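Local structure of Rho guanine nucleotide exchange factor TIAM2 (Mus musculus, 3A8P) at residues Lys20-Leu25 with Ala35-Lys40. The protein activates the small GTPase Rac1 by stimulating its exchange of GDP for GTP, linking extracellular signals to the cytoskeleton, and is represented here by its PHCCEx domain. Numbering follows the deposited sequence.
Sequences KPLVTL and ARRKWK
Lys20 lies across one face of the Trp39 indole, the two side chains running at about a right angle. Its CD sits 3.7 Å from the centroid of the five-membered ring and 8° off the ring normal, a CH-pi contact, while CB rests over the same face near the CE3 rim of the six-membered ring, 3.6 Å from CE3. Because CG is anti to the backbone N (chi1 180°) and the chain is extended beyond it, Lys20 presents successive methylenes to its neighbours: CB and CD to the indole, CG to the carbonyl of Lys38, and CE to the aliphatic part of Arg37, with CE 3.6 Å from Arg37 CG. An aliphatic lysine stem thus serves as packing material between an aromatic plate and an arginine stem. Trp39 also touches Leu103 and Lys88, so its indole bridges to strand 101-105 and a nearby loop.

The second close patch gathers around the carbonyl of Pro21. Arg37 CD approaches Pro21 O to 3.2 Å and CB is also near; these carbons do the touching, and the oxygen is no hydrogen-bond partner of the guanidinium. Leu22 CD1 comes obliquely to Arg37 NE, 3.6 Å away. Arg37 NH1 is hydrogen-bonded to Val34 O, tying the guanidinium back to its own loop.

Toward their charged ends Lys20 and Arg37 pack more loosely: NZ and NE, 4.6 Å apart, carry like charges and would be expected to repel. Lys38 points its CB away from the strand, and its chain runs off in another direction, exposed.

Leu22 and Val23, both opposite Val101, form a classic beta bulge in strand 11-26. The whole is a surface contact of a PH domain, where side chains of the irregular connection between strands 30-33 and 40-47 pack on strand 11-26, with which both strands pair antiparallel.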
loop_
_atom_site.group_PDB
_atom_site.type_symbol
_atom_site.label_atom_id
_atom_site.label_comp_id
_atom_site.label_asym_id
_atom_site.label_seq_id
_atom_site.Cartn_x
_atom_site.Cartn_y
_atom_site.Cartn_z
ATOM N N LYS A 20 0.429 9.841 -13.249
ATOM C CA LYS A 20 -0.760 10.572 -12.861
ATOM C C LYS A 20 -1.072 10.367 -11.386
ATOM O O LYS A 20 -1.316 9.243 -10.944
ATOM C CB LYS A 20 -1.945 10.110 -13.711
ATOM C CG LYS A 20 -3.267 10.792 -13.411
ATOM C CD LYS A 20 -4.333 10.292 -14.370
ATOM C CE LYS A 20 -5.658 10.993 -14.166
ATOM N NZ LYS A 20 -6.627 10.633 -15.241
ATOM N N PRO A 21 -1.044 11.452 -10.599
ATOM C CA PRO A 21 -1.343 11.364 -9.169
ATOM C C PRO A 21 -2.839 11.091 -9.049
ATOM O O PRO A 21 -3.635 11.643 -9.815
ATOM C CB PRO A 21 -0.940 12.743 -8.653
ATOM C CG PRO A 21 -1.233 13.633 -9.821
ATOM C CD PRO A 21 -0.699 12.834 -10.984
ATOM N N LEU A 22 -3.223 10.238 -8.102
ATOM C CA LEU A 22 -4.628 9.877 -7.941
ATOM C C LEU A 22 -5.263 10.255 -6.605
ATOM O O LEU A 22 -6.362 10.812 -6.567
ATOM C CB LEU A 22 -4.794 8.369 -8.165
ATOM C CG LEU A 22 -6.210 7.799 -8.107
ATOM C CD1 LEU A 22 -7.062 8.454 -9.183
ATOM C CD2 LEU A 22 -6.169 6.291 -8.304
ATOM N N VAL A 23 -4.585 9.934 -5.513
ATOM C CA VAL A 23 -5.106 10.223 -4.188
ATOM C C VAL A 23 -4.035 10.863 -3.318
ATOM O O VAL A 23 -2.850 10.550 -3.445
ATOM C CB VAL A 23 -5.588 8.926 -3.482
ATOM C CG1 VAL A 23 -6.063 9.245 -2.071
ATOM C CG2 VAL A 23 -6.712 8.273 -4.285
ATOM N N THR A 24 -4.458 11.763 -2.434
ATOM C CA THR A 24 -3.532 12.423 -1.526
ATOM C C THR A 24 -4.179 12.621 -0.157
ATOM O O THR A 24 -5.401 12.678 -0.036
ATOM C CB THR A 24 -3.076 13.794 -2.067
ATOM O OG1 THR A 24 -2.071 14.326 -1.196
ATOM C CG2 THR A 24 -4.246 14.771 -2.130
ATOM N N LEU A 25 -3.345 12.724 0.869
ATOM C CA LEU A 25 -3.812 12.905 2.238
ATOM C C LEU A 25 -3.831 14.389 2.594
ATOM O O LEU A 25 -2.780 15.011 2.753
ATOM C CB LEU A 25 -2.887 12.147 3.191
ATOM C CG LEU A 25 -3.236 12.088 4.676
ATOM C CD1 LEU A 25 -4.564 11.370 4.864
ATOM C CD2 LEU A 25 -2.132 11.359 5.421
ATOM N N ALA A 35 -6.955 16.939 -7.500
ATOM C CA ALA A 35 -7.677 17.748 -8.473
ATOM C C ALA A 35 -6.799 18.168 -9.646
ATOM O O ALA A 35 -5.610 18.444 -9.471
ATOM C CB ALA A 35 -8.255 18.980 -7.792
ATOM N N ARG A 36 -7.395 18.207 -10.838
ATOM C CA ARG A 36 -6.694 18.609 -12.056
ATOM C C ARG A 36 -5.636 17.587 -12.484
ATOM O O ARG A 36 -4.708 17.897 -13.230
ATOM C CB ARG A 36 -6.105 20.026 -11.851
ATOM C CG ARG A 36 -4.630 20.269 -12.190
ATOM C CD ARG A 36 -3.685 19.691 -11.139
ATOM N NE ARG A 36 -2.345 20.277 -11.201
ATOM C CZ ARG A 36 -1.544 20.236 -12.263
ATOM N NH1 ARG A 36 -0.344 20.803 -12.210
ATOM N NH2 ARG A 36 -1.935 19.633 -13.380
ATOM N N ARG A 37 -5.806 16.350 -12.031
ATOM C CA ARG A 37 -4.864 15.288 -12.365
ATOM C C ARG A 37 -4.956 14.878 -13.835
ATOM O O ARG A 37 -6.048 14.716 -14.378
ATOM C CB ARG A 37 -5.107 14.070 -11.463
ATOM C CG ARG A 37 -6.463 13.408 -11.637
ATOM C CD ARG A 37 -6.652 12.270 -10.640
ATOM N NE ARG A 37 -7.861 11.490 -10.907
ATOM C CZ ARG A 37 -9.103 11.961 -10.824
ATOM N NH1 ARG A 37 -9.322 13.223 -10.475
ATOM N NH2 ARG A 37 -10.131 11.167 -11.095
ATOM N N LYS A 38 -3.797 14.719 -14.471
ATOM C CA LYS A 38 -3.721 14.317 -15.875
ATOM C C LYS A 38 -2.434 13.525 -16.144
ATOM O O LYS A 38 -1.483 13.591 -15.357
ATOM C CB LYS A 38 -3.790 15.549 -16.781
ATOM C CG LYS A 38 -2.804 16.647 -16.427
ATOM C CD LYS A 38 -3.027 17.866 -17.308
ATOM C CE LYS A 38 -2.134 19.026 -16.902
ATOM N NZ LYS A 38 -2.385 20.223 -17.756
ATOM N N TRP A 39 -2.407 12.775 -17.246
ATOM C CA TRP A 39 -1.242 11.957 -17.585
ATOM C C TRP A 39 -0.095 12.738 -18.223
ATOM O O TRP A 39 -0.272 13.391 -19.247
ATOM C CB TRP A 39 -1.617 10.817 -18.547
ATOM C CG TRP A 39 -2.567 9.751 -18.020
ATOM C CD1 TRP A 39 -3.901 9.639 -18.294
ATOM C CD2 TRP A 39 -2.227 8.603 -17.227
ATOM N NE1 TRP A 39 -4.410 8.488 -17.733
ATOM C CE2 TRP A 39 -3.405 7.835 -17.071
ATOM C CE3 TRP A 39 -1.039 8.144 -16.638
ATOM C CZ2 TRP A 39 -3.429 6.629 -16.351
ATOM C CZ3 TRP A 39 -1.064 6.944 -15.923
ATOM C CH2 TRP A 39 -2.251 6.202 -15.788
ATOM N N LYS A 40 1.083 12.650 -17.620
ATOM C CA LYS A 40 2.270 13.307 -18.153
ATOM C C LYS A 40 3.331 12.224 -18.274
ATOM O O LYS A 40 3.407 11.332 -17.430
ATOM C CB LYS A 40 2.759 14.408 -17.208
ATOM C CG LYS A 40 1.759 15.531 -16.998
ATOM C CD LYS A 40 2.261 16.527 -15.965
ATOM C CE LYS A 40 1.223 17.605 -15.679
ATOM N NZ LYS A 40 1.690 18.524 -14.605
#